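PDB 5OWU: importin subunit beta-1 from Saccharomyces cerevisiae, which carries proteins into the nucleus together with importin alpha, which recognises the classical nuclear localization signal of the cargo. Local coordinates for residues N472-I477 / A518-A523; Q483-E486 / I492-F495; N494-L499 / E529-T534; K631-Y636 / V660-D665. All coordinates share one frame; numbering follows the deposited sequence.

Interaction 1. Residues N472-I477 / A518-A523; sequences NCSWTI and ASAFSA
Ser474 and Ser519 face each other with their hydroxyls in the same staggered position. In each, OG stands anti to the carbonyl carbon and beside the backbone N (chi1 -80° in Ser474, -64° in Ser519). In Ser474 this turn sends OG across to helix 516-530, where it comes to rest 3.4 Å from Ala520 CA. That is a van der Waals touch, with Ala520 CB a little farther off, 3.9 Å from Ser474 OG. The CB of Ser474 lies against the backbone of the other helix, 3.7 Å from Ser519 O. The two serine CB atoms meet 3.9 Å apart. The OG of Ser519 is hydrogen-bonded instead to Asn515 O, just before the start of its helix. One turn further on, Ala523 CB packs on the backbone of the first helix, 3.9 Å from Ser474 O. Small side chains make all the close touches, and the backbones come close: Ser474 CA and Ala520 CA are 5.5 Å apart. The two helix segments run nearly parallel, at 11°, with their axes 8.5 Å apart. Leu503 of helix 496-507 packs on both Ser474 and Ala523, and Leu463 of helix 452-463 also touches Ser474. Asn472 ND2 is hydrogen-bonded to Glu429 O of helix 425-442. HEAT 11 (452-484) and HEAT 12 (496-530) each contribute their second helix here. Close, near-parallel packing of equivalent helices from successive repeats is the stacking typical of a HEAT-repeat solenoid.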
loop_
_atom_site.group_PDB
_atom_site.type_symbol
_atom_site.label_atom_id
_atom_site.label_comp_id
_atom_site.label_asym_id
_atom_site.label_seq_id
_atom_site.Cartn_x
_atom_site.Cartn_y
_atom_site.Cartn_z
ATOM N N ASN A 472 -3.034 -3.844 23.575
ATOM C CA ASN A 472 -3.618 -2.526 23.390
ATOM C C ASN A 472 -3.069 -1.527 24.398
ATOM O O ASN A 472 -2.948 -0.337 24.082
ATOM C CB ASN A 472 -5.141 -2.633 23.452
ATOM C CG ASN A 472 -5.718 -3.193 22.165
ATOM O OD1 ASN A 472 -5.013 -3.291 21.156
ATOM N ND2 ASN A 472 -6.993 -3.556 22.186
ATOM N N CYS A 473 -2.688 -1.987 25.591
ATOM C CA CYS A 473 -2.080 -1.081 26.560
ATOM C C CYS A 473 -0.694 -0.626 26.113
ATOM O O CYS A 473 -0.315 0.527 26.351
ATOM C CB CYS A 473 -2.018 -1.747 27.931
ATOM S SG CYS A 473 -3.631 -1.835 28.699
ATOM N N SER A 474 0.083 -1.506 25.473
ATOM C CA SER A 474 1.372 -1.080 24.934
ATOM C C SER A 474 1.185 -0.040 23.834
ATOM O O SER A 474 1.896 0.975 23.796
ATOM C CB SER A 474 2.163 -2.287 24.410
ATOM O OG SER A 474 2.788 -2.978 25.481
ATOM N N TRP A 475 0.249 -0.291 22.908
ATOM C CA TRP A 475 -0.062 0.684 21.856
ATOM C C TRP A 475 -0.478 2.020 22.459
ATOM O O TRP A 475 -0.077 3.097 21.987
ATOM C CB TRP A 475 -1.179 0.125 20.960
ATOM C CG TRP A 475 -1.711 1.052 19.879
ATOM C CD1 TRP A 475 -1.114 1.349 18.686
ATOM C CD2 TRP A 475 -2.965 1.761 19.883
ATOM N NE1 TRP A 475 -1.903 2.209 17.957
ATOM C CE2 TRP A 475 -3.046 2.474 18.666
ATOM C CE3 TRP A 475 -4.022 1.862 20.795
ATOM C CZ2 TRP A 475 -4.140 3.282 18.338
ATOM C CZ3 TRP A 475 -5.116 2.674 20.470
ATOM C CH2 TRP A 475 -5.160 3.370 19.251
ATOM N N THR A 476 -1.296 1.963 23.512
ATOM C CA THR A 476 -1.770 3.169 24.177
ATOM C C THR A 476 -0.624 3.923 24.831
ATOM O O THR A 476 -0.577 5.157 24.783
ATOM C CB THR A 476 -2.837 2.788 25.205
ATOM O OG1 THR A 476 -4.017 2.364 24.508
ATOM C CG2 THR A 476 -3.178 3.948 26.148
ATOM N N ILE A 477 0.313 3.199 25.445
ATOM C CA ILE A 477 1.470 3.852 26.051
ATOM C C ILE A 477 2.301 4.547 24.982
ATOM O O ILE A 477 2.738 5.694 25.157
ATOM C CB ILE A 477 2.298 2.831 26.854
ATOM C CG1 ILE A 477 1.530 2.425 28.117
ATOM C CG2 ILE A 477 3.658 3.401 27.220
ATOM C CD1 ILE A 477 2.091 1.212 28.821
ATOM N N ALA A 518 5.787 -8.845 21.918
ATOM C CA ALA A 518 6.363 -7.998 20.875
ATOM C C ALA A 518 5.892 -6.554 21.001
ATOM O O ALA A 518 6.694 -5.614 20.877
ATOM C CB ALA A 518 6.004 -8.555 19.496
ATOM N N SER A 519 4.594 -6.353 21.252
ATOM C CA SER A 519 4.079 -5.001 21.433
ATOM C C SER A 519 4.798 -4.300 22.573
ATOM O O SER A 519 5.160 -3.118 22.458
ATOM C CB SER A 519 2.571 -5.045 21.682
ATOM O OG SER A 519 1.908 -5.553 20.536
ATOM N N ALA A 520 5.059 -5.020 23.670
ATOM C CA ALA A 520 5.778 -4.396 24.774
ATOM C C ALA A 520 7.166 -3.971 24.325
ATOM O O ALA A 520 7.609 -2.852 24.614
ATOM C CB ALA A 520 5.863 -5.349 25.964
ATOM N N PHE A 521 7.852 -4.835 23.567
ATOM C CA PHE A 521 9.168 -4.448 23.076
ATOM C C PHE A 521 9.058 -3.216 22.192
ATOM O O PHE A 521 9.878 -2.290 22.298
ATOM C CB PHE A 521 9.821 -5.609 22.330
ATOM C CG PHE A 521 10.535 -6.583 23.236
ATOM C CD1 PHE A 521 11.774 -6.264 23.770
ATOM C CD2 PHE A 521 9.972 -7.809 23.544
ATOM C CE1 PHE A 521 12.441 -7.152 24.597
ATOM C CE2 PHE A 521 10.633 -8.697 24.373
ATOM C CZ PHE A 521 11.875 -8.363 24.901
ATOM N N SER A 522 8.018 -3.153 21.356
ATOM C CA SER A 522 7.851 -1.972 20.522
ATOM C C SER A 522 7.712 -0.725 21.384
ATOM O O SER A 522 8.341 0.303 21.100
ATOM C CB SER A 522 6.644 -2.129 19.599
ATOM O OG SER A 522 6.544 -1.014 18.734
ATOM N N ALA A 523 6.928 -0.807 22.467
ATOM C CA ALA A 523 6.758 0.371 23.308
ATOM C C ALA A 523 8.075 0.746 23.962
ATOM O O ALA A 523 8.394 1.940 24.076
ATOM C CB ALA A 523 5.671 0.135 24.356
#

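Interaction 2. Residues Q483-E486 / I492-F495; sequences QLAE and IYNF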
loop_
_atom_site.group_PDB
_atom_site.type_symbol
_atom_site.label_atom_id
_atom_site.label_comp_id
_atom_site.label_asym_id
_atom_site.label_seq_id
_atom_site.Cartn_x
_atom_site.Cartn_y
_atom_site.Cartn_z
ATOM N N GLN A 483 2.505 11.699 22.056
ATOM C CA GLN A 483 1.726 12.928 22.040
ATOM C C GLN A 483 2.064 13.863 23.191
ATOM O O GLN A 483 1.840 15.068 23.068
ATOM C CB GLN A 483 0.231 12.593 22.060
ATOM C CG GLN A 483 -0.222 11.830 20.833
ATOM C CD GLN A 483 -0.082 12.655 19.569
ATOM O OE1 GLN A 483 0.536 12.229 18.595
ATOM N NE2 GLN A 483 -0.657 13.848 19.587
ATOM N N LEU A 484 2.608 13.357 24.297
ATOM C CA LEU A 484 2.886 14.215 25.440
ATOM C C LEU A 484 4.347 14.623 25.558
ATOM O O LEU A 484 4.639 15.616 26.234
ATOM C CB LEU A 484 2.448 13.523 26.735
ATOM C CG LEU A 484 0.942 13.279 26.849
ATOM C CD1 LEU A 484 0.615 12.465 28.080
ATOM C CD2 LEU A 484 0.191 14.604 26.887
ATOM N N ALA A 485 5.264 13.908 24.906
ATOM C CA ALA A 485 6.681 14.192 25.096
ATOM C C ALA A 485 7.060 15.586 24.605
ATOM O O ALA A 485 7.995 16.193 25.139
ATOM C CB ALA A 485 7.521 13.138 24.379
ATOM N N GLU A 486 6.352 16.115 23.604
ATOM C CA GLU A 486 6.784 17.359 22.971
ATOM C C GLU A 486 6.507 18.578 23.839
ATOM O O GLU A 486 7.284 19.539 23.811
ATOM C CB GLU A 486 6.105 17.526 21.610
ATOM C CG GLU A 486 6.250 16.316 20.680
ATOM C CD GLU A 486 7.693 16.031 20.285
ATOM O OE1 GLU A 486 7.989 16.011 19.071
ATOM O OE2 GLU A 486 8.534 15.824 21.186
ATOM N N ILE A 492 4.481 13.305 31.023
ATOM C CA ILE A 492 4.624 11.856 30.902
ATOM C C ILE A 492 5.925 11.375 31.523
ATOM O O ILE A 492 6.022 10.218 31.957
ATOM C CB ILE A 492 4.518 11.419 29.428
ATOM C CG1 ILE A 492 4.275 9.910 29.332
ATOM C CG2 ILE A 492 5.788 11.774 28.648
ATOM C CD1 ILE A 492 2.966 9.433 29.961
ATOM N N TYR A 493 6.946 12.235 31.578
ATOM C CA TYR A 493 8.233 11.791 32.104
ATOM C C TYR A 493 8.149 11.468 33.589
ATOM O O TYR A 493 8.873 10.583 34.064
ATOM C CB TYR A 493 9.316 12.835 31.813
ATOM C CG TYR A 493 9.608 12.928 30.328
ATOM C CD1 TYR A 493 10.081 11.826 29.627
ATOM C CD2 TYR A 493 9.376 14.099 29.618
ATOM C CE1 TYR A 493 10.329 11.890 28.258
ATOM C CE2 TYR A 493 9.619 14.173 28.254
ATOM C CZ TYR A 493 10.099 13.064 27.581
ATOM O OH TYR A 493 10.343 13.133 26.226
ATOM N N ASN A 494 7.234 12.112 34.323
ATOM C CA ASN A 494 7.046 11.733 35.721
ATOM C C ASN A 494 6.651 10.270 35.869
ATOM O O ASN A 494 6.857 9.687 36.940
ATOM C CB ASN A 494 5.986 12.619 36.377
ATOM C CG ASN A 494 6.413 14.070 36.474
ATOM O OD1 ASN A 494 7.575 14.373 36.748
ATOM N ND2 ASN A 494 5.471 14.977 36.252
ATOM N N PHE A 495 6.107 9.660 34.816
ATOM C CA PHE A 495 5.667 8.274 34.850
ATOM C C PHE A 495 6.616 7.338 34.121
ATOM O O PHE A 495 6.328 6.139 34.033
ATOM C CB PHE A 495 4.262 8.154 34.247
ATOM C CG PHE A 495 3.235 8.999 34.947
ATOM C CD1 PHE A 495 2.572 8.525 36.072
ATOM C CD2 PHE A 495 2.947 10.271 34.488
ATOM C CE1 PHE A 495 1.630 9.310 36.720
ATOM C CE2 PHE A 495 2.009 11.058 35.129
ATOM C CZ PHE A 495 1.354 10.577 36.250
#
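Tyr493 reaches Ala485 with the hydroxyl end of its ring. The OH sits 3.4 Å from Ala485 CB, and the ring carbon CZ is 4.1 Å from the same methyl. The carbonyl of Ala485 lies obliquely to the ring, its O 4.1 Å from Tyr493 CE2. Ile492 touches both Leu484 and the ring of Tyr493. Its CG1 is anti to the backbone N (chi1 -164°), which places CG2 between the backbone N and the carbonyl carbon. From there CG2 covers one face of the Tyr493 ring, 4.2 Å above its plane and over its centre. The same methyl also approaches the backbone of the other segment, 4.3 Å from Ala485 N. Leu484 and Ile492 meet through their stems, with CB to CB at 4.0 Å. The two segments meet by van der Waals touches alone, and the polar end of Tyr493 is satisfied by a hydrogen bond from OH to Tyr530 O. A phenylalanine in place of Tyr493 would probably leave the carbonyl of Tyr530 without this donor and weaken the touch on Ala485. Between the two segments, Ser490 OG is hydrogen-bonded to Leu484 O, so the short link is also pinned from within. The contact draws together the end of helix 467-484 and the approach to helix 496-507. Ala443, in a loop, packs on Leu484, Thr532 and Val535 lie against Tyr493, and Phe495 leans on helix 452-463.

Interaction 3. Residues N494-L499 / E529-T534; sequences NFYPAL and EYATDT
Tyr496 carries this contact alone from its side, setting its hydroxyl against Tyr530 and its ring carbon CE2 against Ala531. Van der Waals touches make up all of the contact between the two segments. Tyr496 CE2 lies 4.0 Å from Ala531 CA and 4.1 Å from Ala531 CB, and the chain there passes obliquely to the ring. Tyr496 OH rests on the chain at the end of helix 516-530, 3.4 Å from Tyr530 C and 3.5 Å from Tyr530 CB. The polar bond of the hydroxyl lies outside the two segments: it is hydrogen-bonded to Met527 O, within the last turns of the same helix. The Ala531 N-H is near but badly angled, and it makes no bond. The first torsion of Tyr496 (chi1 -119°) falls between staggered positions, which suggests some strain in reaching this site. A leucine in place of Tyr496 would probably leave the Met527 carbonyl without its side-chain partner and open a gap beside Ala531. Both helices of HEAT 12, 496-507 and 516-530, are thereby linked where the first starts and the second ends. Val481 of helix 467-484 packs on both tyrosines, while Thr538 and Ser539 of helix 536-553 touch Tyr496 and Ala531.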
loop_
_atom_site.group_PDB
_atom_site.type_symbol
_atom_site.label_atom_id
_atom_site.label_comp_id
_atom_site.label_asym_id
_atom_site.label_seq_id
_atom_site.Cartn_x
_atom_site.Cartn_y
_atom_site.Cartn_z
ATOM N N ASN A 494 7.234 12.112 34.323
ATOM C CA ASN A 494 7.046 11.733 35.721
ATOM C C ASN A 494 6.651 10.270 35.869
ATOM O O ASN A 494 6.857 9.687 36.940
ATOM C CB ASN A 494 5.986 12.619 36.377
ATOM C CG ASN A 494 6.413 14.070 36.474
ATOM O OD1 ASN A 494 7.575 14.373 36.748
ATOM N ND2 ASN A 494 5.471 14.977 36.252
ATOM N N PHE A 495 6.107 9.660 34.816
ATOM C CA PHE A 495 5.667 8.274 34.850
ATOM C C PHE A 495 6.616 7.338 34.121
ATOM O O PHE A 495 6.328 6.139 34.033
ATOM C CB PHE A 495 4.262 8.154 34.247
ATOM C CG PHE A 495 3.235 8.999 34.947
ATOM C CD1 PHE A 495 2.572 8.525 36.072
ATOM C CD2 PHE A 495 2.947 10.271 34.488
ATOM C CE1 PHE A 495 1.630 9.310 36.720
ATOM C CE2 PHE A 495 2.009 11.058 35.129
ATOM C CZ PHE A 495 1.354 10.577 36.250
ATOM N N TYR A 496 7.738 7.847 33.607
ATOM C CA TYR A 496 8.643 6.993 32.836
ATOM C C TYR A 496 9.091 5.763 33.615
ATOM O O TYR A 496 8.972 4.645 33.084
ATOM C CB TYR A 496 9.845 7.814 32.356
ATOM C CG TYR A 496 9.983 7.880 30.848
ATOM C CD1 TYR A 496 9.015 8.498 30.071
ATOM C CD2 TYR A 496 11.083 7.333 30.207
ATOM C CE1 TYR A 496 9.137 8.572 28.702
ATOM C CE2 TYR A 496 11.216 7.399 28.827
ATOM C CZ TYR A 496 10.241 8.016 28.082
ATOM O OH TYR A 496 10.367 8.083 26.711
ATOM N N PRO A 497 9.588 5.875 34.854
ATOM C CA PRO A 497 10.013 4.669 35.586
ATOM C C PRO A 497 8.916 3.617 35.652
ATOM O O PRO A 497 9.098 2.484 35.184
ATOM C CB PRO A 497 10.378 5.210 36.977
ATOM C CG PRO A 497 10.743 6.646 36.732
ATOM C CD PRO A 497 9.832 7.109 35.623
ATOM N N ALA A 498 7.750 4.002 36.174
ATOM C CA ALA A 498 6.644 3.058 36.288
ATOM C C ALA A 498 6.315 2.433 34.935
ATOM O O ALA A 498 6.303 1.204 34.788
ATOM C CB ALA A 498 5.421 3.762 36.875
ATOM N N LEU A 499 6.077 3.269 33.924
ATOM C CA LEU A 499 5.788 2.742 32.595
ATOM C C LEU A 499 6.866 1.753 32.158
ATOM O O LEU A 499 6.564 0.616 31.771
ATOM C CB LEU A 499 5.652 3.895 31.591
ATOM C CG LEU A 499 4.386 4.734 31.763
ATOM C CD1 LEU A 499 4.468 6.016 30.964
ATOM C CD2 LEU A 499 3.175 3.939 31.347
ATOM N N GLU A 529 13.363 6.185 22.436
ATOM C CA GLU A 529 13.562 7.231 21.447
ATOM C C GLU A 529 13.114 8.589 21.971
ATOM O O GLU A 529 13.671 9.615 21.573
ATOM C CB GLU A 529 12.848 6.833 20.160
ATOM C CG GLU A 529 13.559 5.632 19.491
ATOM C CD GLU A 529 12.820 5.052 18.301
ATOM O OE1 GLU A 529 11.576 5.174 18.243
ATOM O OE2 GLU A 529 13.493 4.457 17.426
ATOM N N TYR A 530 12.167 8.617 22.908
ATOM C CA TYR A 530 11.719 9.869 23.500
ATOM C C TYR A 530 12.363 10.169 24.848
ATOM O O TYR A 530 12.025 11.185 25.460
ATOM C CB TYR A 530 10.193 9.861 23.648
ATOM C CG TYR A 530 9.478 10.056 22.330
ATOM C CD1 TYR A 530 9.165 8.975 21.516
ATOM C CD2 TYR A 530 9.135 11.328 21.893
ATOM C CE1 TYR A 530 8.518 9.157 20.301
ATOM C CE2 TYR A 530 8.491 11.521 20.683
ATOM C CZ TYR A 530 8.182 10.435 19.895
ATOM O OH TYR A 530 7.534 10.632 18.701
ATOM N N ALA A 531 13.287 9.336 25.323
ATOM C CA ALA A 531 13.853 9.558 26.650
ATOM C C ALA A 531 14.642 10.860 26.680
ATOM O O ALA A 531 15.295 11.232 25.705
ATOM C CB ALA A 531 14.745 8.389 27.069
ATOM N N THR A 532 14.551 11.565 27.801
ATOM C CA THR A 532 15.301 12.785 28.047
ATOM C C THR A 532 16.329 12.528 29.137
ATOM O O THR A 532 16.320 11.484 29.800
ATOM C CB THR A 532 14.368 13.924 28.476
ATOM O OG1 THR A 532 13.719 13.554 29.696
ATOM C CG2 THR A 532 13.318 14.195 27.415
ATOM N N ASP A 533 17.210 13.507 29.347
ATOM C CA ASP A 533 18.232 13.336 30.371
ATOM C C ASP A 533 17.607 13.157 31.749
ATOM O O ASP A 533 18.148 12.425 32.585
ATOM C CB ASP A 533 19.191 14.526 30.361
ATOM C CG ASP A 533 20.102 14.530 29.138
ATOM O OD1 ASP A 533 20.491 13.433 28.669
ATOM O OD2 ASP A 533 20.425 15.628 28.645
ATOM N N THR A 534 16.448 13.780 31.986
ATOM C CA THR A 534 15.792 13.681 33.284
ATOM C C THR A 534 15.405 12.250 33.625
ATOM O O THR A 534 15.211 11.944 34.805
ATOM C CB THR A 534 14.547 14.577 33.319
ATOM O OG1 THR A 534 14.918 15.931 33.023
ATOM C CG2 THR A 534 13.888 14.548 34.691
#

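Interaction 4. Residues K631-Y636 / V660-D665; sequences KGFEKY and VGFIAD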
loop_
_atom_site.group_PDB
_atom_site.type_symbol
_atom_site.label_atom_id
_atom_site.label_comp_id
_atom_site.label_asym_id
_atom_site.label_seq_id
_atom_site.Cartn_x
_atom_site.Cartn_y
_atom_site.Cartn_z
ATOM N N LYS A 631 35.595 5.145 15.179
ATOM C CA LYS A 631 36.862 4.459 14.945
ATOM C C LYS A 631 37.065 3.293 15.899
ATOM O O LYS A 631 37.812 2.363 15.573
ATOM C CB LYS A 631 38.025 5.443 15.073
ATOM C CG LYS A 631 38.155 6.400 13.893
ATOM C CD LYS A 631 39.029 7.593 14.245
ATOM C CE LYS A 631 39.152 8.562 13.080
ATOM N NZ LYS A 631 39.846 9.821 13.480
ATOM N N GLY A 632 36.413 3.318 17.062
ATOM C CA GLY A 632 36.488 2.206 17.991
ATOM C C GLY A 632 35.941 0.907 17.445
ATOM O O GLY A 632 36.162 -0.142 18.062
ATOM N N PHE A 633 35.235 0.944 16.312
ATOM C CA PHE A 633 34.716 -0.277 15.712
ATOM C C PHE A 633 35.754 -0.998 14.861
ATOM O O PHE A 633 35.553 -2.169 14.517
ATOM C CB PHE A 633 33.490 0.040 14.854
ATOM C CG PHE A 633 32.733 -1.180 14.416
ATOM C CD1 PHE A 633 31.797 -1.765 15.250
ATOM C CD2 PHE A 633 32.961 -1.745 13.178
ATOM C CE1 PHE A 633 31.105 -2.885 14.850
ATOM C CE2 PHE A 633 32.275 -2.868 12.775
ATOM C CZ PHE A 633 31.346 -3.440 13.610
ATOM N N GLU A 634 36.859 -0.337 14.521
ATOM C CA GLU A 634 37.793 -0.923 13.565
ATOM C C GLU A 634 38.298 -2.285 14.023
ATOM O O GLU A 634 38.517 -3.168 13.188
ATOM C CB GLU A 634 38.951 0.043 13.320
ATOM C CG GLU A 634 38.555 1.189 12.414
ATOM C CD GLU A 634 39.542 2.334 12.437
ATOM O OE1 GLU A 634 40.725 2.102 12.759
ATOM O OE2 GLU A 634 39.126 3.471 12.135
ATOM N N LYS A 635 38.456 -2.491 15.334
ATOM C CA LYS A 635 38.993 -3.755 15.834
ATOM C C LYS A 635 38.147 -4.958 15.434
ATOM O O LYS A 635 38.670 -6.077 15.382
ATOM C CB LYS A 635 39.123 -3.702 17.357
ATOM C CG LYS A 635 37.804 -3.473 18.103
ATOM C CD LYS A 635 38.020 -3.269 19.607
ATOM C CE LYS A 635 38.553 -4.523 20.296
ATOM N NZ LYS A 635 38.768 -4.306 21.757
ATOM N N TYR A 636 36.861 -4.763 15.154
ATOM C CA TYR A 636 35.991 -5.864 14.765
ATOM C C TYR A 636 35.922 -6.062 13.260
ATOM O O TYR A 636 35.309 -7.033 12.805
ATOM C CB TYR A 636 34.572 -5.628 15.293
ATOM C CG TYR A 636 34.519 -5.212 16.748
ATOM C CD1 TYR A 636 34.749 -6.134 17.763
ATOM C CD2 TYR A 636 34.238 -3.901 17.105
ATOM C CE1 TYR A 636 34.697 -5.758 19.100
ATOM C CE2 TYR A 636 34.184 -3.516 18.440
ATOM C CZ TYR A 636 34.416 -4.451 19.432
ATOM O OH TYR A 636 34.369 -4.081 20.758
ATOM N N VAL A 660 24.160 -2.920 3.197
ATOM C CA VAL A 660 24.361 -1.592 2.618
ATOM C C VAL A 660 24.173 -0.526 3.686
ATOM O O VAL A 660 24.881 0.488 3.704
ATOM C CB VAL A 660 23.414 -1.357 1.429
ATOM C CG1 VAL A 660 23.509 0.096 0.948
ATOM C CG2 VAL A 660 23.743 -2.293 0.287
ATOM N N GLY A 661 23.208 -0.729 4.586
ATOM C CA GLY A 661 23.023 0.211 5.679
ATOM C C GLY A 661 24.211 0.261 6.617
ATOM O O GLY A 661 24.504 1.309 7.207
ATOM N N PHE A 662 24.906 -0.866 6.781
ATOM C CA PHE A 662 26.170 -0.848 7.508
ATOM C C PHE A 662 27.179 0.050 6.810
ATOM O O PHE A 662 27.844 0.877 7.449
ATOM C CB PHE A 662 26.733 -2.262 7.637
ATOM C CG PHE A 662 28.082 -2.313 8.299
ATOM C CD1 PHE A 662 28.190 -2.327 9.677
ATOM C CD2 PHE A 662 29.239 -2.338 7.543
ATOM C CE1 PHE A 662 29.430 -2.372 10.292
ATOM C CE2 PHE A 662 30.483 -2.379 8.152
ATOM C CZ PHE A 662 30.577 -2.395 9.528
ATOM N N ILE A 663 27.315 -0.102 5.489
ATOM C CA ILE A 663 28.227 0.777 4.757
ATOM C C ILE A 663 27.843 2.237 4.983
ATOM O O ILE A 663 28.702 3.091 5.238
ATOM C CB ILE A 663 28.249 0.414 3.261
ATOM C CG1 ILE A 663 28.698 -1.033 3.072
ATOM C CG2 ILE A 663 29.195 1.352 2.497
ATOM C CD1 ILE A 663 28.574 -1.540 1.647
ATOM N N ALA A 664 26.542 2.543 4.912
ATOM C CA ALA A 664 26.085 3.907 5.159
ATOM C C ALA A 664 26.525 4.393 6.532
ATOM O O ALA A 664 26.997 5.527 6.675
ATOM C CB ALA A 664 24.562 3.989 5.036
ATOM N N ASP A 665 26.388 3.548 7.555
ATOM C CA ASP A 665 26.769 3.965 8.901
ATOM C C ASP A 665 28.270 4.215 9.010
ATOM O O ASP A 665 28.691 5.259 9.521
ATOM C CB ASP A 665 26.324 2.922 9.925
ATOM C CG ASP A 665 24.909 3.148 10.393
ATOM O OD1 ASP A 665 24.571 4.318 10.675
ATOM O OD2 ASP A 665 24.130 2.170 10.459
#
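Phe633 and Phe662 meet ring to ring inside the HEAT solenoid. Phe662 lies in HEAT 15 (634-669), on helix 655-669, and Phe633 just ahead of that repeat, in the turn that leads into helix 637-649. The two side chains come from opposite directions. Each has CG anti to the backbone N (chi1 -169° in Phe633, 176° in Phe662), which extends each ring toward the other. The tight part is confined to their outer carbons. The ring planes are inclined at 56° and the centroids lie 5.8 Å apart, an oblique pair. The backbones stay well apart, with Phe633 CA 11.3 Å from Asp665 CA. Further apolar residues close the buried side. Ile622 and Ala626 of helix 615-629 and Met599 of helix 595-607 pack on Phe633, and Phe640 meets Phe662 edge to face. Tyr636 CD2 lies over one face of Phe633, 3.7 Å above its plane and offset toward the rim. The solvent side of the turn is looser and charged. Lys631 and Lys635 are exposed and take no part in the ring contact; they form salt bridges with Glu672 and Asp596. The aliphatic part of Lys635 still covers the Tyr636 ring, its CG over the centre. At the heart of the pair, Phe633 CE2 sits at the edge of the Phe662 ring, near its plane, 3.7 Å from Phe662 CZ and 3.8 Å from Phe662 CE1.

In the fold
From the N terminus, helix 467-484 opens interaction 1, which closes on helix 516-530 and joins HEAT 11 to HEAT 12. Interaction 2 is nested inside that loop and closes the short link between helices 467-484 and 496-507. Interaction 3 begins where interaction 2 ends, sharing Asn494 and Phe495, and crosses interaction 1 along the chain. It ties the two helices of HEAT 12. Interactions 2 and 3 are in touch, partly by packing of Ala485 on Tyr530. Interactions 1 and 3 meet through Ile477 and Leu499. Interaction 4 follows in series, its centre about 30 Å from that of interaction 3, and closes a separate loop that starts just ahead of HEAT 15.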